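Local coordinates for protein abietadiene synthase, chloroplastic (Abies grandis, PDB 3S9V) that belongs to the terpene synthase family and is a largely helical single chain that combines an N-terminal domain with a metal-binding domain, at residues T323-G326 / L327-R331; T359-V363 / T364-N368; K411-R414 / G415-E418. All coordinates share one frame; numbering follows the deposited sequence.

Contact 1: residues T323-G326 / L327-R331; sequences TAMG and LRILR
Leu327 N donates to Thr323 O at 2.8 Å, the first of four successive i to i+4 bonds in the alpha-helix 320-332, within the helical N-terminal terpene synthase domain. Arg328 N follows onto Ala324 O, Ile329 N onto Met325 O at 3.0 Å, and Leu330 N onto Gly326 O at 2.9 Å. Their N-H...O angles, from 154° to 171°, together with helical torsions at every residue, indicate that Gly326 neither kinks nor interrupts the turn.

The side-chain packing centres on Met325 and Arg328, which run alongside each other in the same direction. Met325 bends at its second and third torsions, bringing SD to 3.6 Å from Arg328 NH1. Its methyl CE lies at the edge of the guanidinium and in its plane, though so near NH1 that the exact position of the methyl is doubtful. Arg328 turns at chi3 (49°), and one face of its guanidinium comes over Ile329 CG1, 3.8 Å from the plane and displaced toward the rim. Apolar contact between Met325 SD and Ile329 CD1 is looser, at 4.3 Å.

The charged end of Arg328 is committed outside the turn: NH1 makes a salt bridge with Asp278 on helix 269-282, which probably also offsets the nearby positive charge of Arg371. Thr323 OG1 bonds to Ile309 N and Asp319 O. At the other end of the turn, the side chain of Leu330 is pressed tightly against the carbonyl that its own N-H uses, with CG only 3.1 Å from Gly326 O.

Contact 2: residues T359-V363 / T364-N368; sequences TQRGV and TDMLN
Gly362 is the N-cap of helix 363-373: its backbone is still extended, while its carbonyl oxygen already accepts from Met366 N at 2.9 Å, and Val363 O takes Leu367 N one residue further on.

Asp365 meets this cap from the first turn of the helix. Its CG is placed between its own backbone N and carbonyl carbon (chi1 48°), which swings the carboxylate back over the helix start to the N-H of Gly362. The two oxygens share that N-H unequally. OD2 of Asp365 uses its syn lone pair and receives Gly362 N at 3.1 Å with a fairly straight angle of 164°; OD1 of Asp365 is nearer to Gly362 N, at 2.7 Å, but the 128° angle makes that bond weak. This is the N3-to-N-cap half of a capping box; the reciprocal side-chain bond is absent because the cap is a glycine. A carboxylate at the amino end of a helix would probably be favoured electrostatically.

Arg361 contributes its aliphatic part. Arg361 CB lies 3.5 Å from Asp365 OD2 and 4.0 Å from Met366 CE, and Arg361 CD is 3.9 Å from Met366 SD where the two side chains pass at a slant. The extended arginine carries its NE 6.8 Å from Asp365 OD2, so the opposite charges make no direct contact; NH1 instead pairs with Glu351 and bonds to Phe352 O.

Around the cap, Arg361 and Met366 pack on Tyr393 of helix 381-397, Val363 and Leu367 face helix 413-422, and Asp365 and Asn368 touch helix 320-332.

Contact 3: residues K411-R414 / G415-E418; sequences KNIR and GEVE
Arg414 and Glu418, one helical turn apart, form a salt bridge through Arg414 NE and Glu418 OE1 at 3.2 Å. The guanidinium and carboxylate planes are inclined by 68°, and Arg414 NH2 stands farther from the same OE1, at 3.7 Å, so this is a single-point contact and not a paired one. Arg414 CG lies opposite its own N (chi1 -172°), and the chain stays extended to NE, which takes the group out to Glu418.

Backbone bonds hold the turn beneath: Val417 N to Ile413 O and Glu418 N to Arg414 O, each 2.8 Å. Beside them, Ile413 CG1 and Val417 CG2 make apolar contact at 4.3 Å.

At the helix start, Asn412 OD1 accepts from Gly415 N at 3.4 Å, a weak capping bond; Asn412 O also receives weak bonds from Gly415 N and Glu416 N. A water accepts from Asn412 N at 3.1 Å and donates to Glu416 OE2 at 2.8 Å, joining the cap to the first turn.

Farther out, Asn412 is oriented by Phe404 N at OD1 and Asn440 OD1 at ND2, Glu416 OE1 pairs with Arg282, and Arg414 NH1 bonds to Leu398 O. The OD1 to Gly415 N bond makes Asn412 an asparagine N-cap, here beginning helix 413-422 of the N-terminal terpene synthase domain.

From the N terminus, the three contacts come in series, with none nested or crossed. All are local: contact 1 is a turn inside helix 320-332, contact 2 is where the incoming loop turns into helix 363-373, and contact 3 is the start of helix 413-422; none closes a long loop. The middle helix joins the other two. Ala324 CB of contact 1 lies 4.0 Å from Asn368 O of contact 2, while Val363 CG1 of contact 2 is 3.7 Å from both Ile413 CG1 and Val417 CG2 of contact 3. Contacts 1 and 3 do not touch, their nearest atoms being about 8 Å apart.

Contact 1: residues T323-G326 / L327-R331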
loop_
_atom_site.group_PDB
_atom_site.type_symbol
_atom_site.label_atom_id
_atom_site.label_comp_id
_atom_site.label_asym_id
_atom_site.label_seq_id
_atom_site.Cartn_x
_atom_site.Cartn_y
_atom_site.Cartn_z
ATOM N N THR A 323 -8.764 -4.138 -8.880
ATOM C CA THR A 323 -8.900 -2.851 -9.555
ATOM C C THR A 323 -8.309 -1.720 -8.727
ATOM O O THR A 323 -7.631 -0.848 -9.259
ATOM C CB THR A 323 -10.371 -2.526 -9.860
ATOM O OG1 THR A 323 -10.907 -3.532 -10.726
ATOM C CG2 THR A 323 -10.481 -1.168 -10.539
ATOM N N ALA A 324 -8.564 -1.734 -7.427
ATOM C CA ALA A 324 -8.023 -0.709 -6.546
ATOM C C ALA A 324 -6.498 -0.838 -6.458
ATOM O O ALA A 324 -5.790 0.165 -6.458
ATOM C CB ALA A 324 -8.644 -0.823 -5.165
ATOM N N MET A 325 -5.992 -2.068 -6.377
ATOM C CA MET A 325 -4.546 -2.280 -6.309
ATOM C C MET A 325 -3.920 -1.734 -7.586
ATOM O O MET A 325 -3.012 -0.899 -7.548
ATOM C CB MET A 325 -4.213 -3.769 -6.197
ATOM C CG MET A 325 -4.051 -4.308 -4.787
ATOM S SD MET A 325 -2.513 -3.811 -3.972
ATOM C CE MET A 325 -3.180 -2.772 -2.779
ATOM N N GLY A 326 -4.423 -2.215 -8.720
ATOM C CA GLY A 326 -3.907 -1.781 -10.001
ATOM C C GLY A 326 -4.000 -0.284 -10.207
ATOM O O GLY A 326 -3.065 0.324 -10.726
ATOM N N LEU A 327 -5.120 0.322 -9.811
ATOM C CA LEU A 327 -5.281 1.766 -9.987
ATOM C C LEU A 327 -4.204 2.551 -9.237
ATOM O O LEU A 327 -3.582 3.449 -9.812
ATOM C CB LEU A 327 -6.680 2.224 -9.542
ATOM C CG LEU A 327 -6.916 3.737 -9.505
ATOM C CD1 LEU A 327 -6.554 4.354 -10.852
ATOM C CD2 LEU A 327 -8.365 4.020 -9.147
ATOM N N ARG A 328 -3.960 2.209 -7.971
ATOM C CA ARG A 328 -2.936 2.928 -7.202
ATOM C C ARG A 328 -1.515 2.717 -7.712
ATOM O O ARG A 328 -0.784 3.686 -7.959
ATOM C CB ARG A 328 -2.983 2.553 -5.717
ATOM C CG ARG A 328 -1.970 3.329 -4.851
ATOM C CD ARG A 328 -2.110 2.956 -3.379
ATOM N NE ARG A 328 -2.118 1.508 -3.254
ATOM C CZ ARG A 328 -1.036 0.755 -3.119
ATOM N NH1 ARG A 328 -1.163 -0.563 -3.039
ATOM N NH2 ARG A 328 0.165 1.316 -3.022
ATOM N N ILE A 329 -1.119 1.459 -7.867
ATOM C CA ILE A 329 0.228 1.146 -8.325
ATOM C C ILE A 329 0.530 1.596 -9.753
ATOM O O ILE A 329 1.620 2.095 -10.019
ATOM C CB ILE A 329 0.520 -0.353 -8.188
ATOM C CG1 ILE A 329 0.473 -0.737 -6.706
ATOM C CG2 ILE A 329 1.888 -0.678 -8.789
ATOM C CD1 ILE A 329 0.690 -2.223 -6.426
ATOM N N LEU A 330 -0.416 1.419 -10.670
ATOM C CA LEU A 330 -0.213 1.853 -12.053
ATOM C C LEU A 330 -0.158 3.378 -12.101
ATOM O O LEU A 330 0.606 3.963 -12.876
ATOM C CB LEU A 330 -1.341 1.341 -12.961
ATOM C CG LEU A 330 -1.327 -0.170 -13.238
ATOM C CD1 LEU A 330 -2.544 -0.565 -14.049
ATOM C CD2 LEU A 330 -0.055 -0.540 -13.999
ATOM N N ARG A 331 -0.969 4.021 -11.268
ATOM C CA ARG A 331 -0.975 5.468 -11.222
ATOM C C ARG A 331 0.354 5.985 -10.695
ATOM O O ARG A 331 0.963 6.876 -11.296
ATOM C CB ARG A 331 -2.105 5.987 -10.335
ATOM C CG ARG A 331 -1.899 7.435 -9.892
ATOM C CD ARG A 331 -3.182 8.042 -9.371
ATOM N NE ARG A 331 -4.108 8.302 -10.463
ATOM C CZ ARG A 331 -5.299 8.864 -10.312
ATOM N NH1 ARG A 331 -6.070 9.066 -11.371
ATOM N NH2 ARG A 331 -5.723 9.210 -9.104
#

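Contact 2: residues T359-V363 / T364-N368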
loop_
_atom_site.group_PDB
_atom_site.type_symbol
_atom_site.label_atom_id
_atom_site.label_comp_id
_atom_site.label_asym_id
_atom_site.label_seq_id
_atom_site.Cartn_x
_atom_site.Cartn_y
_atom_site.Cartn_z
ATOM N N THR A 359 -23.438 -7.325 -2.351
ATOM C CA THR A 359 -23.217 -6.626 -1.082
ATOM C C THR A 359 -21.963 -7.141 -0.384
ATOM O O THR A 359 -21.641 -6.723 0.729
ATOM C CB THR A 359 -24.423 -6.824 -0.124
ATOM O OG1 THR A 359 -25.610 -6.317 -0.745
ATOM C CG2 THR A 359 -24.205 -6.086 1.193
ATOM N N GLN A 360 -21.250 -8.045 -1.044
ATOM C CA GLN A 360 -20.050 -8.620 -0.460
ATOM C C GLN A 360 -18.843 -7.676 -0.446
ATOM O O GLN A 360 -18.616 -6.919 -1.392
ATOM C CB GLN A 360 -19.676 -9.900 -1.205
ATOM C CG GLN A 360 -18.481 -10.633 -0.628
ATOM C CD GLN A 360 -17.920 -11.657 -1.591
ATOM O OE1 GLN A 360 -18.650 -12.508 -2.106
ATOM N NE2 GLN A 360 -16.616 -11.582 -1.842
ATOM N N ARG A 361 -18.086 -7.740 0.645
ATOM C CA ARG A 361 -16.870 -6.958 0.838
ATOM C C ARG A 361 -16.272 -7.337 2.188
ATOM O O ARG A 361 -16.985 -7.812 3.078
ATOM C CB ARG A 361 -17.164 -5.457 0.808
ATOM C CG ARG A 361 -18.061 -4.958 1.932
ATOM C CD ARG A 361 -18.298 -3.468 1.807
ATOM N NE ARG A 361 -19.320 -3.003 2.736
ATOM C CZ ARG A 361 -19.727 -1.741 2.821
ATOM N NH1 ARG A 361 -19.195 -0.816 2.032
ATOM N NH2 ARG A 361 -20.667 -1.404 3.696
ATOM N N GLY A 362 -14.966 -7.128 2.334
ATOM C CA GLY A 362 -14.298 -7.455 3.583
ATOM C C GLY A 362 -13.124 -6.550 3.913
ATOM O O GLY A 362 -12.632 -5.810 3.060
ATOM N N VAL A 363 -12.661 -6.631 5.157
ATOM C CA VAL A 363 -11.556 -5.812 5.631
ATOM C C VAL A 363 -10.395 -5.703 4.656
ATOM O O VAL A 363 -9.910 -4.606 4.378
ATOM C CB VAL A 363 -11.007 -6.340 6.966
ATOM C CG1 VAL A 363 -9.825 -5.488 7.405
ATOM C CG2 VAL A 363 -12.102 -6.325 8.021
ATOM N N THR A 364 -9.945 -6.837 4.138
ATOM C CA THR A 364 -8.827 -6.830 3.213
ATOM C C THR A 364 -9.081 -5.953 1.986
ATOM O O THR A 364 -8.282 -5.064 1.686
ATOM C CB THR A 364 -8.475 -8.261 2.778
ATOM O OG1 THR A 364 -8.058 -9.009 3.928
ATOM C CG2 THR A 364 -7.346 -8.251 1.772
ATOM N N ASP A 365 -10.191 -6.167 1.285
ATOM C CA ASP A 365 -10.458 -5.348 0.106
ATOM C C ASP A 365 -10.780 -3.880 0.407
ATOM O O ASP A 365 -10.334 -2.992 -0.325
ATOM C CB ASP A 365 -11.561 -5.974 -0.761
ATOM C CG ASP A 365 -12.775 -6.396 0.040
ATOM O OD1 ASP A 365 -12.635 -7.302 0.896
ATOM O OD2 ASP A 365 -13.863 -5.824 -0.194
ATOM N N MET A 366 -11.542 -3.601 1.465
ATOM C CA MET A 366 -11.842 -2.204 1.776
ATOM C C MET A 366 -10.528 -1.515 2.108
ATOM O O MET A 366 -10.364 -0.327 1.839
ATOM C CB MET A 366 -12.825 -2.058 2.955
ATOM C CG MET A 366 -14.292 -2.399 2.637
ATOM S SD MET A 366 -15.058 -1.454 1.276
ATOM C CE MET A 366 -14.624 -2.474 -0.111
ATOM N N LEU A 367 -9.587 -2.268 2.677
ATOM C CA LEU A 367 -8.294 -1.693 3.017
ATOM C C LEU A 367 -7.518 -1.266 1.770
ATOM O O LEU A 367 -6.991 -0.154 1.716
ATOM C CB LEU A 367 -7.443 -2.674 3.828
ATOM C CG LEU A 367 -6.001 -2.187 4.033
ATOM C CD1 LEU A 367 -6.015 -0.813 4.687
ATOM C CD2 LEU A 367 -5.220 -3.175 4.887
ATOM N N ASN A 368 -7.435 -2.139 0.770
ATOM C CA ASN A 368 -6.712 -1.768 -0.443
ATOM C C ASN A 368 -7.415 -0.629 -1.173
ATOM O O ASN A 368 -6.772 0.195 -1.832
ATOM C CB ASN A 368 -6.534 -2.984 -1.357
ATOM C CG ASN A 368 -5.564 -4.001 -0.775
ATOM O OD1 ASN A 368 -4.500 -3.633 -0.272
ATOM N ND2 ASN A 368 -5.922 -5.281 -0.843
#

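Contact 3: residues K411-R414 / G415-E418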
loop_
_atom_site.group_PDB
_atom_site.type_symbol
_atom_site.label_atom_id
_atom_site.label_comp_id
_atom_site.label_asym_id
_atom_site.label_seq_id
_atom_site.Cartn_x
_atom_site.Cartn_y
_atom_site.Cartn_z
ATOM N N LYS A 411 -1.665 -12.598 8.660
ATOM C CA LYS A 411 -0.968 -12.593 9.947
ATOM C C LYS A 411 -1.526 -11.556 10.931
ATOM O O LYS A 411 -1.754 -11.866 12.097
ATOM C CB LYS A 411 0.528 -12.350 9.740
ATOM C CG LYS A 411 1.321 -12.262 11.036
ATOM C CD LYS A 411 2.801 -12.033 10.771
ATOM C CE LYS A 411 3.569 -11.841 12.076
ATOM N NZ LYS A 411 5.039 -11.658 11.869
ATOM N N ASN A 412 -1.743 -10.326 10.472
ATOM C CA ASN A 412 -2.276 -9.286 11.350
ATOM C C ASN A 412 -2.877 -8.144 10.544
ATOM O O ASN A 412 -2.276 -7.081 10.406
ATOM C CB ASN A 412 -1.179 -8.744 12.274
ATOM C CG ASN A 412 -1.713 -7.742 13.301
ATOM O OD1 ASN A 412 -2.873 -7.816 13.717
ATOM N ND2 ASN A 412 -0.858 -6.820 13.731
ATOM N N ILE A 413 -4.076 -8.367 10.024
ATOM C CA ILE A 413 -4.750 -7.363 9.231
ATOM C C ILE A 413 -5.060 -6.133 10.080
ATOM O O ILE A 413 -5.017 -5.005 9.586
ATOM C CB ILE A 413 -6.053 -7.938 8.612
ATOM C CG1 ILE A 413 -6.495 -7.067 7.442
ATOM C CG2 ILE A 413 -7.154 -8.026 9.665
ATOM C CD1 ILE A 413 -5.488 -7.026 6.308
ATOM N N ARG A 414 -5.355 -6.342 11.362
ATOM C CA ARG A 414 -5.664 -5.219 12.242
ATOM C C ARG A 414 -4.505 -4.234 12.259
ATOM O O ARG A 414 -4.708 -3.021 12.223
ATOM C CB ARG A 414 -5.940 -5.697 13.666
ATOM C CG ARG A 414 -6.447 -4.593 14.583
ATOM C CD ARG A 414 -6.381 -5.007 16.041
ATOM N NE ARG A 414 -6.891 -3.964 16.926
ATOM C CZ ARG A 414 -8.172 -3.629 17.027
ATOM N NH1 ARG A 414 -9.081 -4.256 16.301
ATOM N NH2 ARG A 414 -8.543 -2.665 17.856
ATOM N N GLY A 415 -3.286 -4.760 12.312
ATOM C CA GLY A 415 -2.119 -3.901 12.318
ATOM C C GLY A 415 -2.011 -3.094 11.033
ATOM O O GLY A 415 -1.610 -1.929 11.050
ATOM N N GLU A 416 -2.360 -3.713 9.908
ATOM C CA GLU A 416 -2.299 -3.018 8.628
ATOM C C GLU A 416 -3.376 -1.949 8.568
ATOM O O GLU A 416 -3.167 -0.868 8.025
ATOM C CB GLU A 416 -2.481 -3.999 7.472
ATOM C CG GLU A 416 -1.299 -4.921 7.246
ATOM C CD GLU A 416 -1.527 -5.864 6.071
ATOM O OE1 GLU A 416 -1.830 -5.375 4.957
ATOM O OE2 GLU A 416 -1.402 -7.092 6.260
ATOM N N VAL A 417 -4.535 -2.254 9.125
ATOM C CA VAL A 417 -5.621 -1.294 9.138
ATOM C C VAL A 417 -5.234 -0.117 10.032
ATOM O O VAL A 417 -5.216 1.032 9.588
ATOM C CB VAL A 417 -6.921 -1.938 9.656
ATOM C CG1 VAL A 417 -8.011 -0.884 9.812
ATOM C CG2 VAL A 417 -7.367 -3.028 8.684
ATOM N N GLU A 418 -4.903 -0.406 11.285
ATOM C CA GLU A 418 -4.529 0.648 12.215
ATOM C C GLU A 418 -3.489 1.591 11.623
ATOM O O GLU A 418 -3.589 2.804 11.791
ATOM C CB GLU A 418 -4.008 0.052 13.526
ATOM C CG GLU A 418 -5.108 -0.360 14.488
ATOM C CD GLU A 418 -4.564 -0.906 15.797
ATOM O OE1 GLU A 418 -5.370 -1.185 16.713
ATOM O OE2 GLU A 418 -3.324 -1.058 15.905
HETATM O O HOH W 1 -0.685 -9.375 7.724
#